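Local coordinates for oxidoreductase (Azotobacter vinelandii, PDB 7D5M), which binds the dinucleotide cofactor NAD and is probably an NAD-dependent dehydrogenase of the Gfo/Idh/MocA family, related to inositol dehydrogenases, at residues Y201-V206 with E374-S379; T246-E251 with G256-S261. All blocks are in the same frame, centred on the assembly; numbering follows the deposited sequence.

Contact 1 (Y201-V206 with E374-S379)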
ATOM      1  N   TYR A 201     -13.338 -17.834 -23.367  1.00 14.34           N
ATOM      2  CA  TYR A 201     -13.896 -16.722 -22.568  1.00 14.02           C
ATOM      3  C   TYR A 201     -12.720 -15.871 -22.063  1.00 13.15           C
ATOM      4  O   TYR A 201     -12.351 -14.928 -22.781  1.00 12.94           O
ATOM      5  CB  TYR A 201     -14.887 -17.210 -21.505  1.00 14.77           C
ATOM      6  CG  TYR A 201     -15.231 -16.119 -20.525  1.00 15.30           C
ATOM      7  CD1 TYR A 201     -15.254 -14.793 -20.930  1.00 16.03           C
ATOM      8  CD2 TYR A 201     -15.494 -16.392 -19.192  1.00 16.16           C
ATOM      9  CE1 TYR A 201     -15.526 -13.770 -20.040  1.00 16.82           C
ATOM     10  CE2 TYR A 201     -15.789 -15.380 -18.293  1.00 16.41           C
ATOM     11  CZ  TYR A 201     -15.801 -14.065 -18.717  1.00 16.99           C
ATOM     12  OH  TYR A 201     -16.052 -13.056 -17.829  1.00 17.78           O
ATOM     13  N   VAL A 202     -12.123 -16.173 -20.906  1.00 12.65           N
ATOM     14  CA  VAL A 202     -11.189 -15.198 -20.255  1.00 11.85           C
ATOM     15  C   VAL A 202      -9.889 -15.003 -21.054  1.00 12.05           C
ATOM     16  O   VAL A 202      -9.315 -13.905 -20.941  1.00 12.16           O
ATOM     17  CB  VAL A 202     -10.904 -15.511 -18.773  1.00 11.93           C
ATOM     18  CG1 VAL A 202     -12.166 -15.324 -17.943  1.00 12.19           C
ATOM     19  CG2 VAL A 202     -10.263 -16.869 -18.551  1.00 11.74           C
ATOM     20  N   LEU A 203      -9.400 -15.986 -21.816  1.00 11.61           N
ATOM     21  CA  LEU A 203      -8.150 -15.794 -22.607  1.00 11.97           C
ATOM     22  C   LEU A 203      -8.341 -14.581 -23.521  1.00 12.20           C
ATOM     23  O   LEU A 203      -7.497 -13.657 -23.504  1.00 12.29           O
ATOM     24  CB  LEU A 203      -7.860 -17.055 -23.422  1.00 12.13           C
ATOM     25  CG  LEU A 203      -7.345 -18.243 -22.612  1.00 11.97           C
ATOM     26  CD1 LEU A 203      -7.491 -19.533 -23.412  1.00 12.42           C
ATOM     27  CD2 LEU A 203      -5.909 -18.029 -22.174  1.00 12.23           C
ATOM     28  N   GLY A 204      -9.440 -14.588 -24.269  1.00 12.68           N
ATOM     29  CA  GLY A 204      -9.791 -13.534 -25.235  1.00 13.27           C
ATOM     30  C   GLY A 204     -10.284 -12.287 -24.538  1.00 14.36           C
ATOM     31  O   GLY A 204      -9.953 -11.172 -24.995  1.00 15.44           O
ATOM     32  N   ASP A 205     -11.053 -12.445 -23.463  1.00 14.04           N
ATOM     33  CA  ASP A 205     -11.775 -11.307 -22.841  1.00 13.90           C
ATOM     34  C   ASP A 205     -10.785 -10.445 -22.051  1.00 13.37           C
ATOM     35  O   ASP A 205     -10.879  -9.197 -22.108  1.00 12.15           O
ATOM     36  CB  ASP A 205     -12.917 -11.786 -21.952  1.00 14.51           C
ATOM     37  CG  ASP A 205     -13.875 -10.671 -21.593  1.00 15.42           C
ATOM     38  OD1 ASP A 205     -14.488 -10.119 -22.517  1.00 16.38           O
ATOM     39  OD2 ASP A 205     -13.976 -10.339 -20.398  1.00 16.40           O
ATOM     40  N   VAL A 206      -9.879 -11.073 -21.305  1.00 12.79           N
ATOM     41  CA  VAL A 206      -9.003 -10.300 -20.381  1.00 12.42           C
ATOM     42  C   VAL A 206      -7.527 -10.636 -20.605  1.00 11.67           C
ATOM     43  O   VAL A 206      -6.725  -9.709 -20.549  1.00 11.51           O
ATOM     44  CB  VAL A 206      -9.460 -10.453 -18.918  1.00 12.31           C
ATOM     45  CG1 VAL A 206     -10.823  -9.797 -18.700  1.00 12.41           C
ATOM     46  CG2 VAL A 206      -9.466 -11.901 -18.453  1.00 12.54           C
ATOM     47  N   GLU A 374      -5.931 -18.490 -30.085  1.00 14.16           N
ATOM     48  CA  GLU A 374      -6.130 -19.738 -30.868  1.00 15.41           C
ATOM     49  C   GLU A 374      -5.092 -20.780 -30.431  1.00 15.12           C
ATOM     50  O   GLU A 374      -5.491 -21.944 -30.212  1.00 15.81           O
ATOM     51  CB  GLU A 374      -6.091 -19.440 -32.365  1.00 16.34           C
ATOM     52  CG  GLU A 374      -6.449 -20.630 -33.227  1.00 17.47           C
ATOM     53  CD  GLU A 374      -6.850 -20.258 -34.643  1.00 17.49           C
ATOM     54  OE1 GLU A 374      -6.164 -20.708 -35.574  1.00 19.17           O
ATOM     55  OE2 GLU A 374      -7.833 -19.511 -34.807  1.00 16.82           O
ATOM     56  N   ARG A 375      -3.822 -20.390 -30.298  1.00 15.53           N
ATOM     57  CA  ARG A 375      -2.720 -21.294 -29.871  1.00 16.42           C
ATOM     58  C   ARG A 375      -2.988 -21.790 -28.447  1.00 15.71           C
ATOM     59  O   ARG A 375      -2.770 -22.991 -28.200  1.00 14.99           O
ATOM     60  CB  ARG A 375      -1.354 -20.611 -29.959  1.00 18.85           C
ATOM     61  CG  ARG A 375      -0.867 -20.418 -31.383  1.00 21.10           C
ATOM     62  CD  ARG A 375      -0.378 -21.701 -32.039  1.00 22.78           C
ATOM     63  NE  ARG A 375      -0.146 -21.403 -33.442  1.00 25.95           N
ATOM     64  CZ  ARG A 375      -1.081 -21.445 -34.396  1.00 28.67           C
ATOM     65  NH1 ARG A 375      -2.317 -21.824 -34.114  1.00 28.74           N
ATOM     66  NH2 ARG A 375      -0.774 -21.125 -35.643  1.00 30.11           N
ATOM     67  N   CYS A 376      -3.422 -20.909 -27.543  1.00 14.49           N
ATOM     68  CA  CYS A 376      -3.750 -21.281 -26.139  1.00 14.65           C
ATOM     69  C   CYS A 376      -4.863 -22.336 -26.142  1.00 14.50           C
ATOM     70  O   CYS A 376      -4.729 -23.359 -25.439  1.00 14.26           O
ATOM     71  CB  CYS A 376      -4.163 -20.070 -25.308  1.00 14.82           C
ATOM     72  SG  CYS A 376      -2.773 -18.990 -24.880  1.00 14.41           S
ATOM     73  N   VAL A 377      -5.919 -22.122 -26.921  1.00 14.52           N
ATOM     74  CA  VAL A 377      -7.061 -23.076 -26.978  1.00 15.78           C
ATOM     75  C   VAL A 377      -6.542 -24.414 -27.529  1.00 15.73           C
ATOM     76  O   VAL A 377      -6.910 -25.463 -26.963  1.00 16.03           O
ATOM     77  CB  VAL A 377      -8.244 -22.502 -27.778  1.00 15.33           C
ATOM     78  CG1 VAL A 377      -9.321 -23.549 -28.036  1.00 15.86           C
ATOM     79  CG2 VAL A 377      -8.846 -21.300 -27.057  1.00 15.30           C
ATOM     80  N   GLN A 378      -5.675 -24.385 -28.548  1.00 16.29           N
ATOM     81  CA  GLN A 378      -5.085 -25.606 -29.163  1.00 17.66           C
ATOM     82  C   GLN A 378      -4.308 -26.391 -28.100  1.00 17.31           C
ATOM     83  O   GLN A 378      -4.525 -27.614 -28.002  1.00 17.84           O
ATOM     84  CB  GLN A 378      -4.215 -25.246 -30.368  1.00 19.23           C
ATOM     85  CG  GLN A 378      -5.058 -24.871 -31.577  1.00 20.92           C
ATOM     86  CD  GLN A 378      -4.268 -24.328 -32.744  1.00 21.77           C
ATOM     87  OE1 GLN A 378      -3.071 -24.056 -32.655  1.00 25.46           O
ATOM     88  NE2 GLN A 378      -4.950 -24.173 -33.869  1.00 23.97           N
ATOM     89  N   SER A 379      -3.462 -25.718 -27.320  1.00 16.07           N
ATOM     90  CA  SER A 379      -2.670 -26.366 -26.245  1.00 15.80           C
ATOM     91  C   SER A 379      -3.615 -26.946 -25.187  1.00 15.91           C
ATOM     92  O   SER A 379      -3.418 -28.125 -24.799  1.00 16.68           O
ATOM     93  CB  SER A 379      -1.667 -25.420 -25.636  1.00 15.62           C
ATOM     94  OG  SER A 379      -1.098 -25.972 -24.456  1.00 14.13           O
TER

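Contact 2 (T246-E251 with G256-S261)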
ATOM      1  N   THR A 246      -1.194 -19.497 -18.994  1.00 12.27           N
ATOM      2  CA  THR A 246      -0.399 -19.594 -20.234  1.00 12.12           C
ATOM      3  C   THR A 246       1.071 -19.390 -19.893  1.00 12.85           C
ATOM      4  O   THR A 246       1.435 -18.310 -19.405  1.00 13.55           O
ATOM      5  CB  THR A 246      -0.862 -18.608 -21.304  1.00 11.75           C
ATOM      6  OG1 THR A 246      -2.264 -18.801 -21.463  1.00 11.62           O
ATOM      7  CG2 THR A 246      -0.117 -18.824 -22.606  1.00 11.79           C
ATOM      8  N   LEU A 247       1.882 -20.408 -20.144  1.00 13.14           N
ATOM      9  CA  LEU A 247       3.344 -20.320 -19.987  1.00 13.75           C
ATOM     10  C   LEU A 247       3.973 -20.278 -21.382  1.00 14.12           C
ATOM     11  O   LEU A 247       3.578 -21.086 -22.270  1.00 14.82           O
ATOM     12  CB  LEU A 247       3.834 -21.507 -19.159  1.00 14.25           C
ATOM     13  CG  LEU A 247       5.309 -21.462 -18.777  1.00 15.15           C
ATOM     14  CD1 LEU A 247       5.612 -20.279 -17.869  1.00 15.28           C
ATOM     15  CD2 LEU A 247       5.717 -22.758 -18.097  1.00 16.10           C
ATOM     16  N   MET A 248       4.884 -19.337 -21.585  1.00 14.29           N
ATOM     17  CA  MET A 248       5.493 -19.085 -22.911  1.00 14.83           C
ATOM     18  C   MET A 248       7.015 -19.057 -22.798  1.00 14.90           C
ATOM     19  O   MET A 248       7.549 -18.538 -21.796  1.00 13.90           O
ATOM     20  CB  MET A 248       4.993 -17.747 -23.457  1.00 15.54           C
ATOM     21  CG  MET A 248       3.498 -17.609 -23.351  1.00 15.99           C
ATOM     22  SD  MET A 248       2.889 -16.188 -24.257  1.00 17.12           S
ATOM     23  CE  MET A 248       3.496 -14.838 -23.259  1.00 16.36           C
ATOM     24  N   GLU A 249       7.680 -19.604 -23.808  1.00 14.95           N
ATOM     25  CA  GLU A 249       9.125 -19.401 -24.041  1.00 16.80           C
ATOM     26  C   GLU A 249       9.263 -18.418 -25.195  1.00 15.99           C
ATOM     27  O   GLU A 249       8.703 -18.697 -26.264  1.00 15.25           O
ATOM     28  CB  GLU A 249       9.831 -20.702 -24.414  1.00 18.78           C
ATOM     29  CG  GLU A 249       9.497 -21.872 -23.514  1.00 22.06           C
ATOM     30  CD  GLU A 249      10.193 -23.163 -23.921  1.00 26.02           C
ATOM     31  OE1 GLU A 249      10.784 -23.183 -25.023  1.00 29.13           O
ATOM     32  OE2 GLU A 249      10.144 -24.147 -23.138  1.00 27.82           O
ATOM     33  N   TYR A 250       9.951 -17.308 -24.968  1.00 15.47           N
ATOM     34  CA  TYR A 250      10.326 -16.347 -26.029  1.00 16.15           C
ATOM     35  C   TYR A 250      11.602 -16.835 -26.716  1.00 17.23           C
ATOM     36  O   TYR A 250      12.407 -17.543 -26.075  1.00 16.62           O
ATOM     37  CB  TYR A 250      10.546 -14.955 -25.449  1.00 15.41           C
ATOM     38  CG  TYR A 250       9.324 -14.331 -24.830  1.00 15.31           C
ATOM     39  CD1 TYR A 250       8.359 -13.725 -25.614  1.00 15.75           C
ATOM     40  CD2 TYR A 250       9.134 -14.328 -23.458  1.00 15.01           C
ATOM     41  CE1 TYR A 250       7.236 -13.142 -25.060  1.00 15.55           C
ATOM     42  CE2 TYR A 250       8.015 -13.741 -22.888  1.00 14.98           C
ATOM     43  CZ  TYR A 250       7.064 -13.142 -23.691  1.00 15.03           C
ATOM     44  OH  TYR A 250       5.948 -12.551 -23.165  1.00 15.80           O
ATOM     45  N   GLU A 251      11.790 -16.446 -27.982  1.00 19.13           N
ATOM     46  CA  GLU A 251      13.100 -16.585 -28.671  1.00 20.87           C
ATOM     47  C   GLU A 251      14.133 -15.861 -27.806  1.00 19.52           C
ATOM     48  O   GLU A 251      13.859 -14.712 -27.412  1.00 19.50           O
ATOM     49  CB  GLU A 251      13.068 -15.999 -30.087  1.00 23.20           C
ATOM     50  CG  GLU A 251      12.173 -16.749 -31.058  1.00 26.69           C
ATOM     51  CD  GLU A 251      12.641 -18.135 -31.475  1.00 29.91           C
ATOM     52  OE1 GLU A 251      13.804 -18.496 -31.177  1.00 32.94           O
ATOM     53  OE2 GLU A 251      11.829 -18.859 -32.091  1.00 33.55           O
ATOM     54  N   GLY A 256       7.496 -16.150 -20.319  1.00 11.96           N
ATOM     55  CA  GLY A 256       6.276 -15.355 -20.149  1.00 11.81           C
ATOM     56  C   GLY A 256       5.233 -16.163 -19.416  1.00 12.07           C
ATOM     57  O   GLY A 256       5.122 -17.385 -19.655  1.00 11.96           O
ATOM     58  N   LEU A 257       4.461 -15.510 -18.559  1.00 12.12           N
ATOM     59  CA  LEU A 257       3.357 -16.174 -17.848  1.00 12.03           C
ATOM     60  C   LEU A 257       2.154 -15.250 -17.917  1.00 11.82           C
ATOM     61  O   LEU A 257       2.338 -14.060 -17.617  1.00 11.82           O
ATOM     62  CB  LEU A 257       3.789 -16.426 -16.405  1.00 12.28           C
ATOM     63  CG  LEU A 257       2.712 -16.984 -15.478  1.00 12.82           C
ATOM     64  CD1 LEU A 257       2.287 -18.381 -15.890  1.00 13.71           C
ATOM     65  CD2 LEU A 257       3.209 -16.974 -14.043  1.00 12.70           C
ATOM     66  N   VAL A 258       0.998 -15.782 -18.308  1.00 11.69           N
ATOM     67  CA  VAL A 258      -0.282 -15.016 -18.294  1.00 11.30           C
ATOM     68  C   VAL A 258      -1.289 -15.788 -17.449  1.00 11.38           C
ATOM     69  O   VAL A 258      -1.604 -16.952 -17.787  1.00 11.73           O
ATOM     70  CB  VAL A 258      -0.850 -14.753 -19.698  1.00 11.44           C
ATOM     71  CG1 VAL A 258      -2.051 -13.818 -19.641  1.00 11.41           C
ATOM     72  CG2 VAL A 258       0.212 -14.215 -20.645  1.00 11.98           C
ATOM     73  N   TRP A 259      -1.761 -15.162 -16.376  1.00 10.55           N
ATOM     74  CA  TRP A 259      -2.909 -15.666 -15.593  1.00 10.57           C
ATOM     75  C   TRP A 259      -4.157 -14.882 -16.006  1.00 10.79           C
ATOM     76  O   TRP A 259      -4.213 -13.669 -15.746  1.00 11.29           O
ATOM     77  CB  TRP A 259      -2.625 -15.587 -14.089  1.00 10.57           C
ATOM     78  CG  TRP A 259      -3.800 -15.998 -13.264  1.00 10.56           C
ATOM     79  CD1 TRP A 259      -4.730 -16.949 -13.571  1.00 10.81           C
ATOM     80  CD2 TRP A 259      -4.175 -15.470 -11.982  1.00 10.63           C
ATOM     81  NE1 TRP A 259      -5.663 -17.045 -12.572  1.00 10.74           N
ATOM     82  CE2 TRP A 259      -5.344 -16.149 -11.584  1.00 10.57           C
ATOM     83  CE3 TRP A 259      -3.623 -14.507 -11.126  1.00 10.70           C
ATOM     84  CZ2 TRP A 259      -5.970 -15.886 -10.368  1.00 10.63           C
ATOM     85  CZ3 TRP A 259      -4.241 -14.246  -9.925  1.00 10.68           C
ATOM     86  CH2 TRP A 259      -5.402 -14.930  -9.552  1.00 10.65           C
ATOM     87  N   SER A 260      -5.099 -15.539 -16.687  1.00 10.92           N
ATOM     88  CA  SER A 260      -6.405 -14.976 -17.117  1.00 10.96           C
ATOM     89  C   SER A 260      -7.493 -15.503 -16.181  1.00 10.83           C
ATOM     90  O   SER A 260      -7.563 -16.732 -16.017  1.00 10.88           O
ATOM     91  CB  SER A 260      -6.709 -15.346 -18.558  1.00 10.71           C
ATOM     92  OG  SER A 260      -5.643 -14.991 -19.424  1.00 11.17           O
ATOM     93  N   SER A 261      -8.318 -14.646 -15.573  1.00 10.65           N
ATOM     94  CA  SER A 261      -9.362 -15.155 -14.647  1.00 10.73           C
ATOM     95  C   SER A 261     -10.532 -14.188 -14.508  1.00 10.38           C
ATOM     96  O   SER A 261     -10.308 -12.965 -14.480  1.00 10.26           O
ATOM     97  CB  SER A 261      -8.767 -15.493 -13.300  1.00 10.72           C
ATOM     98  OG  SER A 261      -9.687 -16.244 -12.526  1.00 11.08           O
TER
HETATM   99  O   HOH W   1      -3.779 -17.108 -19.494  1.00 12.21           O

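Contact 1 (Y201-V206 with E374-S379)
Leu-203 reaches from the first turn of helix 202-217 to helix 363-381 and meets Cys-376 and Val-377 there. The close part is small and wholly apolar. Both methyls of Leu-203 lie against the beta carbon of Cys-376, with CD1 at 3.9 Å and CD2 at 4.1 Å from Cys-376 CB, so the end of the leucine is forked over one methylene group. In Cys-376, SG stands anti to the carbonyl carbon and beside the backbone N (chi1 -73°); CB is the nearer atom to the leucine methyls, and SG is only slightly farther from CD2. Val-377 closes in more loosely on one branch, its CG2 4.3 Å from Leu-203 CD1. No hydrogen bond joins the two segments here, and the nearest alpha carbons, those of Leu-203 and Cys-376, are 7.9 Å apart.

Both helices belong to the C-terminal alpha/beta domain of the Gfo/Idh/MocA fold and pack on its large mixed sheet. Cys-228 of strand 223-231 and Thr-246 of strand 243-250 each touch both Leu-203 and Cys-376, forming a shared floor under the pair, to which Thr-246 brings its hydroxyl.

Away from this buried spot the side chains are largely polar and find partners elsewhere. On helix 363-381 the partly exposed Arg-375 and Gln-378 lie one turn apart and make a weak bond, NH1 of Arg-375 to OE1 of Gln-378 at 2.8 Å, bent to 122° at the hydrogen. On the other helix Tyr-201 is the N-cap residue, and the carboxylate of Glu-241 accepts from the backbone N of Leu-203. Partly exposed Asp-205, on the side of that helix turned from Cys-376, forms a salt bridge with Arg-191, a residue that binds NAD(+).

Contact 2 (T246-E251 with G256-S261)
Tyr-250 brings its ring obliquely against the backbone of Gly-256, with CE2 3.6 Å from the amide N and equally near the CA of Gly-256. A beta carbon at Gly-256 would run into Tyr-250 OH and Met-248 CE. The tyrosine ring also stacks edge-to-face with Phe-221. With an alanine here the ring is gone, and the Gly-256 backbone would probably lose its cover and Phe-221 its aromatic mate. Met-248 leaves the same face of the sheet; the bend at its thioether (chi3 -70°) brings CE to 4.2 Å from Val-258 CG2. Next along this face, Thr-246 and Val-258 stand side by side, their CB atoms 4.2 Å apart. Thr-246 OG1, beside the backbone N (chi1 -52°), shares a water with Val-258 O and Ser-260 OG; the water donates to that carbonyl, which thus serves two donors. Trp-372 of helix 363-381 packs on Thr-246, Met-248 and Val-258. Leu-247 and Leu-257 occupy the other face, their CD1 atoms 4.3 Å apart, and there a second subunit packs on both. Four backbone bonds join the strands: Thr-246 and Val-258 exchange one pair of 2.8 Å bonds, N to O in each direction, and Met-248 and Gly-256 exchange the other. Leu-247 and Leu-257 form the non-hydrogen-bonded pair between them. This alternation is that of antiparallel strands, and with a short connection between strands 243-250 and 255-261 the pair is a beta hairpin within the mixed sheet of the C-terminal alpha/beta domain.

In the fold
Contact 2 joins neighbouring strands of the sheet on which the two helices of contact 1 rest, and it is nested inside the chain loop that contact 1 closes. Their centres lie 11 Å apart. Thr-246 links them most directly: its OG1 packs 3.5 Å from Cys-376 SG and 3.8 Å from Leu-203 CD2, while Val-202 CG2 lies 3.7 Å from Ser-260 O. The touching side chains of contact 1 stand back from the cofactor: that of Leu-203 is about 12 Å from the bound NAD and about 10 Å from the side chain of Lys-115, an NAD-binding residue. The side chain of Val-258 is about 11 Å from that of Lys-115. Helix 202-217 connects more closely, since Lys-115 NZ bonds to Asp-205 O.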